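Local coordinates for protein acetylene hydratase (Pelobacter acetylenicus, PDB 2E7Z) that catalyses the hydration of acetylene to acetaldehyde, using a tungsten-bis(molybdopterin guanine dinucleotide) cofactor and a [4Fe-4S] cluster, at residues Y420-N425 with T649-L654; M698-D703 with P714-G719. All coordinates share one frame; numbering follows the deposited sequence.

How the contacts relate
Contacts 1 and 2 lie side by side, their centres about 8 Å apart and on the same side of the chain's centre. Contact 1 closes before contact 2 opens: segment 420-425 leads into helix 423-431, the turn at 649-654 joins strands 644-648 and 653-660, and both segments of contact 2 follow in the loop between helix 691-694 and strand 720-726. Segment 698-703 stitches the two together, since Val699 O probably accepts a hydrogen bond from Thr649 OG1 and Leu700 O one from Asn422 N. The six-stranded C-terminal sheet is thereby tied to helix 423-431. Tyr420 of contact 1 and the leucines of contact 2 border the same MGD, and Arg717 of contact 2 binds the other.

Contact 1 (Y420-N425 with T649-L654); sequences YANQQN and TTHGRL. With MGD (2-amino-5,6-dimercapto-7-methyl-3,7,8a,9-tetrahydro-8-oxa-1,3,9,10-tetraaza-anthracen-4-one guanosine dinucleotide), chain E.
His651 swings its ring out with CG anti to the backbone N (chi1 -167°), and on the facing segment Asn422 does likewise, while Gln424 bends at chi2 and brings its amide oxygen to the same edge of the ring. The two amide oxygens converge on the CE1 corner of the His651 ring. Asn422 OD1 approaches it at the ring edge, in the ring plane, 3.1 Å from CE1; Gln424 OE1 reaches the edge from a second direction, 3.0 Å from His651 CE1. Both amides stand steeply to the imidazole, their planes 86° away for Asn422 and 76° for Gln424, so each presents an oxygen to the ring rather than stacking on it. A ring carbon flanked by two nitrogens is relatively acidic, and the two oxygens probably gain some electrostatic attraction there. The nitrogen ends of these amides are tied down by segment 698-703: Asn422 ND2 bonds to Asp702 OD1 and Gln424 NE2 to Met698 O. Asn422 is also the N-cap of the helix, its OD1 taking a weak bond from Asn425 N. Opposite, Thr649 OG1 accepts from His651 N at 3.0 Å, an ST turn that shapes the bend carrying the histidine. At the other end, Tyr420 O receives MGD N19 at 2.8 Å, which holds the amino group of the pterin. This surface contact thus sets the start of helix 423-431 against the turn between strands 644-648 and 653-660, with helix 391-400 packing on Tyr420 and Asn425.

Contact 2 (M698-D703 with P714-G719); sequences MVLSDD and PNLRGG. With MGD (2-amino-5,6-dimercapto-7-methyl-3,7,8a,9-tetrahydro-8-oxa-1,3,9,10-tetraaza-anthracen-4-one guanosine dinucleotide), chain F.
Leu700 and Leu716 meet through their branched ends, crossing at about a right angle. Leu700 CD1 does most of the touching: it sits 3.5 Å from Leu716 CG and lies against both methyls of that leucine, CD2 at 3.8 Å. With CG anti to the carbonyl carbon (chi1 -60°), the branched end of Leu700 is directed to Leu716. Strand 596-600 backs the pair, through Leu598 on Leu700 and Ala600 on Leu716, and the MGD of chain E touches both leucines. Away from this apolar centre the fit is looser, though still buried: Pro714 CB comes no nearer than 4.2 Å to Ser701 O, and no hydrogen bond joins the two segments. Beyond them, Asp703 is exposed, on an ST turn in which its N donates to Ser701 OG. Asn715 ND2 holds the corner with a 2.7 Å bond to Gly718 O, which lies near the amide plane of Asn715, while Asn715 OD1 accepts from Lys298 N. Arg717 runs extended past N7 of the guanine of the MGD of chain F, and its NH2 bonds to phosphate oxygen O2B at 3.2 Å. Apolar packing thus joins the segments, while the arginine would probably offset the negative charge of the cofactor's phosphate.

Contact 1 (Y420-N425 with T649-L654)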
# COMPACT_ATOMS: atom_id res chain seq x y z
N TYR A 420 -0.33 -0.84 -10.71
CA TYR A 420 -1.47 0.08 -10.66
C TYR A 420 -2.66 -0.58 -11.38
O TYR A 420 -2.89 -1.76 -11.20
CB TYR A 420 -1.08 1.47 -11.21
CG TYR A 420 0.07 2.09 -10.44
CD1 TYR A 420 1.40 1.83 -10.81
CD2 TYR A 420 -0.17 2.92 -9.34
CE1 TYR A 420 2.47 2.39 -10.09
CE2 TYR A 420 0.90 3.51 -8.64
CZ TYR A 420 2.20 3.24 -9.03
OH TYR A 420 3.21 3.81 -8.32
N ALA A 421 -3.45 0.19 -12.12
CA ALA A 421 -4.47 -0.37 -12.98
C ALA A 421 -4.03 -0.18 -14.44
O ALA A 421 -2.89 0.20 -14.71
CB ALA A 421 -5.81 0.29 -12.71
N ASN A 422 -4.93 -0.47 -15.39
CA ASN A 422 -4.75 -0.11 -16.80
C ASN A 422 -3.28 -0.31 -17.25
O ASN A 422 -2.61 0.65 -17.65
CB ASN A 422 -5.27 1.31 -17.05
CG ASN A 422 -5.42 1.60 -18.55
OD1 ASN A 422 -5.14 0.74 -19.41
ND2 ASN A 422 -5.84 2.82 -18.86
N GLN A 423 -2.83 -1.55 -17.18
CA GLN A 423 -1.46 -1.88 -17.48
C GLN A 423 -1.09 -1.51 -18.91
O GLN A 423 0.05 -1.15 -19.17
CB GLN A 423 -1.23 -3.36 -17.22
CG GLN A 423 0.21 -3.82 -17.45
CD GLN A 423 0.41 -5.20 -16.86
OE1 GLN A 423 -0.05 -5.45 -15.75
NE2 GLN A 423 1.10 -6.08 -17.58
N GLN A 424 -2.04 -1.60 -19.83
CA GLN A 424 -1.75 -1.22 -21.22
C GLN A 424 -1.33 0.26 -21.29
O GLN A 424 -0.46 0.63 -22.09
CB GLN A 424 -2.98 -1.51 -22.08
CG GLN A 424 -3.51 -2.91 -21.97
CD GLN A 424 -4.59 -3.18 -20.87
OE1 GLN A 424 -4.68 -2.55 -19.79
NE2 GLN A 424 -5.41 -4.17 -21.17
N ASN A 425 -1.97 1.12 -20.50
CA ASN A 425 -1.66 2.53 -20.54
C ASN A 425 -0.33 2.79 -19.84
O ASN A 425 0.42 3.67 -20.23
CB ASN A 425 -2.79 3.36 -19.92
CG ASN A 425 -2.69 4.78 -20.28
OD1 ASN A 425 -2.49 5.12 -21.46
ND2 ASN A 425 -2.85 5.65 -19.28
N THR A 649 -12.58 -8.93 -18.52
CA THR A 649 -13.51 -7.87 -18.19
C THR A 649 -13.73 -7.04 -19.45
O THR A 649 -13.10 -7.30 -20.49
CB THR A 649 -12.91 -6.96 -17.12
OG1 THR A 649 -11.76 -6.29 -17.68
CG2 THR A 649 -12.50 -7.73 -15.87
N THR A 650 -14.53 -5.99 -19.34
CA THR A 650 -14.68 -5.07 -20.47
C THR A 650 -13.36 -4.37 -20.82
O THR A 650 -13.21 -3.88 -21.95
CB THR A 650 -15.76 -4.03 -20.20
OG1 THR A 650 -15.47 -3.29 -19.00
CG2 THR A 650 -17.15 -4.66 -20.12
N HIS A 651 -12.40 -4.33 -19.89
CA HIS A 651 -11.14 -3.64 -20.12
C HIS A 651 -10.07 -4.51 -20.79
O HIS A 651 -9.30 -4.01 -21.59
CB HIS A 651 -10.57 -3.12 -18.81
CG HIS A 651 -9.47 -2.14 -19.02
ND1 HIS A 651 -8.13 -2.49 -18.94
CD2 HIS A 651 -9.51 -0.85 -19.40
CE1 HIS A 651 -7.40 -1.43 -19.23
NE2 HIS A 651 -8.21 -0.43 -19.53
N GLY A 652 -9.99 -5.78 -20.44
CA GLY A 652 -8.94 -6.63 -20.99
C GLY A 652 -9.04 -8.01 -20.40
O GLY A 652 -10.01 -8.32 -19.72
N ARG A 653 -8.03 -8.84 -20.64
CA ARG A 653 -8.08 -10.23 -20.15
C ARG A 653 -6.71 -10.69 -19.67
O ARG A 653 -5.69 -10.08 -20.01
CB ARG A 653 -8.59 -11.19 -21.23
CG ARG A 653 -7.65 -11.34 -22.41
CD ARG A 653 -8.25 -12.28 -23.44
NE ARG A 653 -7.26 -12.58 -24.46
CZ ARG A 653 -7.49 -13.39 -25.49
NH1 ARG A 653 -8.70 -13.96 -25.61
NH2 ARG A 653 -6.53 -13.63 -26.39
N LEU A 654 -6.70 -11.73 -18.85
CA LEU A 654 -5.45 -12.39 -18.49
C LEU A 654 -5.66 -13.89 -18.48
O LEU A 654 -6.80 -14.36 -18.36
CB LEU A 654 -4.92 -11.95 -17.12
CG LEU A 654 -5.58 -12.46 -15.82
CD1 LEU A 654 -4.82 -11.92 -14.61
CD2 LEU A 654 -7.05 -12.06 -15.73
PB MGD E . 5.74 -4.66 -6.71
O1B MGD E . 4.86 -3.95 -7.70
O2B MGD E . 5.85 -6.14 -6.74
O3B MGD E . 5.35 -4.29 -5.20
O3A MGD E . 3.71 -2.52 -4.51
PA MGD E . 5.28 -2.88 -4.43
O1A MGD E . 5.71 -3.19 -3.03
O2A MGD E . 5.97 -1.81 -5.21
O5' MGD E . 7.21 -4.02 -6.90
C5' MGD E . 8.17 -4.17 -5.87
C4' MGD E . 9.52 -4.22 -6.55
O4' MGD E . 10.52 -4.06 -5.52
C3' MGD E . 9.85 -5.58 -7.16
O3' MGD E . 10.17 -5.39 -8.55
C2' MGD E . 11.04 -6.14 -6.37
O2' MGD E . 12.01 -6.91 -7.11
C1' MGD E . 11.66 -4.87 -5.85
N9 MGD E . 12.41 -4.97 -4.58
C8 MGD E . 12.09 -5.71 -3.49
N7 MGD E . 12.94 -5.47 -2.48
C5 MGD E . 13.78 -4.51 -2.91
C6 MGD E . 14.92 -3.78 -2.37
O6 MGD E . 15.32 -3.98 -1.20
N1 MGD E . 15.47 -2.85 -3.18
C2 MGD E . 15.13 -2.63 -4.44
N2 MGD E . 15.78 -1.67 -5.15
N3 MGD E . 14.10 -3.27 -5.00
C4 MGD E . 13.43 -4.19 -4.28
C10 MGD E . 2.85 -3.07 -3.50
C11 MGD E . 1.55 -2.30 -3.58
O11 MGD E . 0.96 -2.65 -4.83
C12 MGD E . 0.64 -2.69 -2.44
S12 MGD E . 1.26 -2.59 -0.85
C13 MGD E . -0.63 -3.04 -2.65
S13 MGD E . -1.64 -3.61 -1.40
C14 MGD E . -1.27 -3.00 -4.01
N15 MGD E . -1.53 -4.33 -4.54
C16 MGD E . -2.00 -4.33 -5.82
C17 MGD E . -2.93 -5.33 -6.36
O17 MGD E . -3.36 -6.26 -5.63
N18 MGD E . -3.32 -5.20 -7.64
C19 MGD E . -2.89 -4.20 -8.45
N19 MGD E . -3.30 -4.14 -9.74
N20 MGD E . -2.02 -3.28 -8.03
C21 MGD E . -1.58 -3.28 -6.77
N22 MGD E . -0.74 -2.33 -6.36
C23 MGD E . -0.38 -2.19 -4.96

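Contact 2 (M698-D703 with P714-G719)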
# COMPACT_ATOMS: atom_id res chain seq x y z
N MET A 698 -3.90 -5.90 -16.23
CA MET A 698 -4.37 -6.01 -17.61
C MET A 698 -5.89 -5.85 -17.76
O MET A 698 -6.38 -5.54 -18.84
CB MET A 698 -3.95 -7.35 -18.24
CG MET A 698 -2.44 -7.49 -18.54
SD MET A 698 -1.85 -6.20 -19.67
CE MET A 698 -2.81 -6.60 -21.14
N VAL A 699 -6.64 -6.11 -16.69
CA VAL A 699 -8.10 -6.16 -16.80
C VAL A 699 -8.79 -5.11 -15.98
O VAL A 699 -10.02 -5.10 -15.91
CB VAL A 699 -8.65 -7.58 -16.41
CG1 VAL A 699 -7.80 -8.65 -17.05
CG2 VAL A 699 -8.74 -7.79 -14.89
N LEU A 700 -8.00 -4.19 -15.41
CA LEU A 700 -8.54 -3.17 -14.52
C LEU A 700 -8.62 -1.82 -15.18
O LEU A 700 -7.60 -1.20 -15.45
CB LEU A 700 -7.71 -3.09 -13.23
CG LEU A 700 -7.65 -4.38 -12.41
CD1 LEU A 700 -6.58 -4.26 -11.33
CD2 LEU A 700 -9.01 -4.77 -11.82
N SER A 701 -9.84 -1.36 -15.41
CA SER A 701 -10.04 -0.05 -15.98
C SER A 701 -9.63 1.06 -15.01
O SER A 701 -9.80 0.91 -13.80
CB SER A 701 -11.53 0.12 -16.33
OG SER A 701 -11.74 1.40 -16.88
N ASP A 702 -9.12 2.17 -15.54
CA ASP A 702 -9.02 3.39 -14.73
C ASP A 702 -9.77 4.55 -15.36
O ASP A 702 -9.47 5.72 -15.09
CB ASP A 702 -7.59 3.75 -14.29
CG ASP A 702 -6.64 4.04 -15.43
OD1 ASP A 702 -7.07 4.08 -16.61
OD2 ASP A 702 -5.44 4.30 -15.12
N ASP A 703 -10.77 4.22 -16.18
CA ASP A 703 -11.76 5.22 -16.57
C ASP A 703 -12.47 5.72 -15.31
O ASP A 703 -12.52 5.00 -14.30
CB ASP A 703 -12.83 4.58 -17.44
CG ASP A 703 -12.29 3.98 -18.73
OD1 ASP A 703 -11.23 4.39 -19.24
OD2 ASP A 703 -12.96 3.06 -19.27
N PRO A 714 -8.30 3.05 -8.28
CA PRO A 714 -9.14 2.11 -9.00
C PRO A 714 -9.84 1.06 -8.12
O PRO A 714 -9.30 0.60 -7.11
CB PRO A 714 -8.15 1.42 -9.94
CG PRO A 714 -6.87 1.39 -9.13
CD PRO A 714 -6.86 2.73 -8.41
N ASN A 715 -11.02 0.67 -8.57
CA ASN A 715 -11.79 -0.36 -7.93
C ASN A 715 -11.28 -1.73 -8.42
O ASN A 715 -11.20 -1.98 -9.64
CB ASN A 715 -13.26 -0.14 -8.29
CG ASN A 715 -14.14 -1.32 -7.94
OD1 ASN A 715 -14.71 -1.37 -6.85
ND2 ASN A 715 -14.24 -2.27 -8.86
N LEU A 716 -10.97 -2.63 -7.47
CA LEU A 716 -10.42 -3.98 -7.74
C LEU A 716 -11.22 -5.10 -7.07
O LEU A 716 -11.04 -6.28 -7.40
CB LEU A 716 -8.99 -4.10 -7.18
CG LEU A 716 -7.86 -3.70 -8.09
CD1 LEU A 716 -7.80 -2.16 -8.24
CD2 LEU A 716 -6.56 -4.30 -7.56
N ARG A 717 -12.04 -4.73 -6.09
CA ARG A 717 -12.64 -5.70 -5.19
C ARG A 717 -14.15 -5.53 -5.24
O ARG A 717 -14.72 -4.64 -4.62
CB ARG A 717 -12.07 -5.50 -3.77
CG ARG A 717 -10.62 -5.92 -3.68
CD ARG A 717 -10.04 -5.71 -2.28
NE ARG A 717 -8.62 -6.08 -2.34
CZ ARG A 717 -8.05 -7.11 -1.72
NH1 ARG A 717 -8.71 -7.88 -0.84
NH2 ARG A 717 -6.78 -7.37 -1.96
N GLY A 718 -14.77 -6.40 -6.04
CA GLY A 718 -16.17 -6.26 -6.42
C GLY A 718 -16.29 -5.18 -7.48
O GLY A 718 -15.29 -4.59 -7.89
N GLY A 719 -17.50 -4.93 -7.94
CA GLY A 719 -17.79 -3.73 -8.73
C GLY A 719 -17.39 -3.80 -10.18
O GLY A 719 -17.51 -2.82 -10.91
PB MGD F . -5.79 -10.80 0.19
O1B MGD F . -5.03 -12.03 0.62
O2B MGD F . -5.58 -10.28 -1.20
O3B MGD F . -5.49 -9.58 1.19
O3A MGD F . -3.86 -8.85 2.93
PA MGD F . -5.29 -9.57 2.78
O1A MGD F . -6.34 -8.61 3.29
O2A MGD F . -5.17 -10.94 3.42
O5' MGD F . -7.37 -11.09 0.39
C5' MGD F . -7.76 -11.58 1.66
C4' MGD F . -9.27 -11.72 1.70
O4' MGD F . -9.89 -10.49 1.30
C3' MGD F . -9.75 -12.80 0.73
O3' MGD F . -10.24 -13.91 1.48
C2' MGD F . -10.85 -12.14 -0.07
O2' MGD F . -12.02 -12.94 -0.21
C1' MGD F . -11.13 -10.90 0.76
N9 MGD F . -11.82 -9.83 0.01
C8 MGD F . -11.66 -9.50 -1.28
N7 MGD F . -12.46 -8.45 -1.64
C5 MGD F . -13.17 -8.13 -0.53
C6 MGD F . -14.19 -7.13 -0.16
O6 MGD F . -14.65 -6.34 -1.02
N1 MGD F . -14.64 -7.11 1.10
C2 MGD F . -14.19 -7.96 2.05
N2 MGD F . -14.69 -7.87 3.31
N3 MGD F . -13.24 -8.91 1.79
C4 MGD F . -12.72 -9.02 0.55
C10 MGD F . -3.41 -7.76 2.13
C11 MGD F . -1.96 -7.58 2.58
O11 MGD F . -1.29 -8.85 2.52
C12 MGD F . -1.20 -6.54 1.79
S12 MGD F . -1.99 -5.15 1.22
C13 MGD F . 0.10 -6.68 1.51
S13 MGD F . 1.03 -5.46 0.78
C14 MGD F . 0.81 -7.96 1.81
N15 MGD F . 0.91 -8.78 0.61
C16 MGD F . 1.28 -10.07 0.76
C17 MGD F . 1.80 -10.91 -0.35
O17 MGD F . 1.91 -10.45 -1.51
N18 MGD F . 2.13 -12.18 -0.06
C19 MGD F . 2.00 -12.72 1.17
N19 MGD F . 2.36 -14.01 1.36
N20 MGD F . 1.52 -12.02 2.23
C21 MGD F . 1.15 -10.73 2.08
N22 MGD F . 0.67 -10.03 3.12
C23 MGD F . 0.07 -8.73 2.91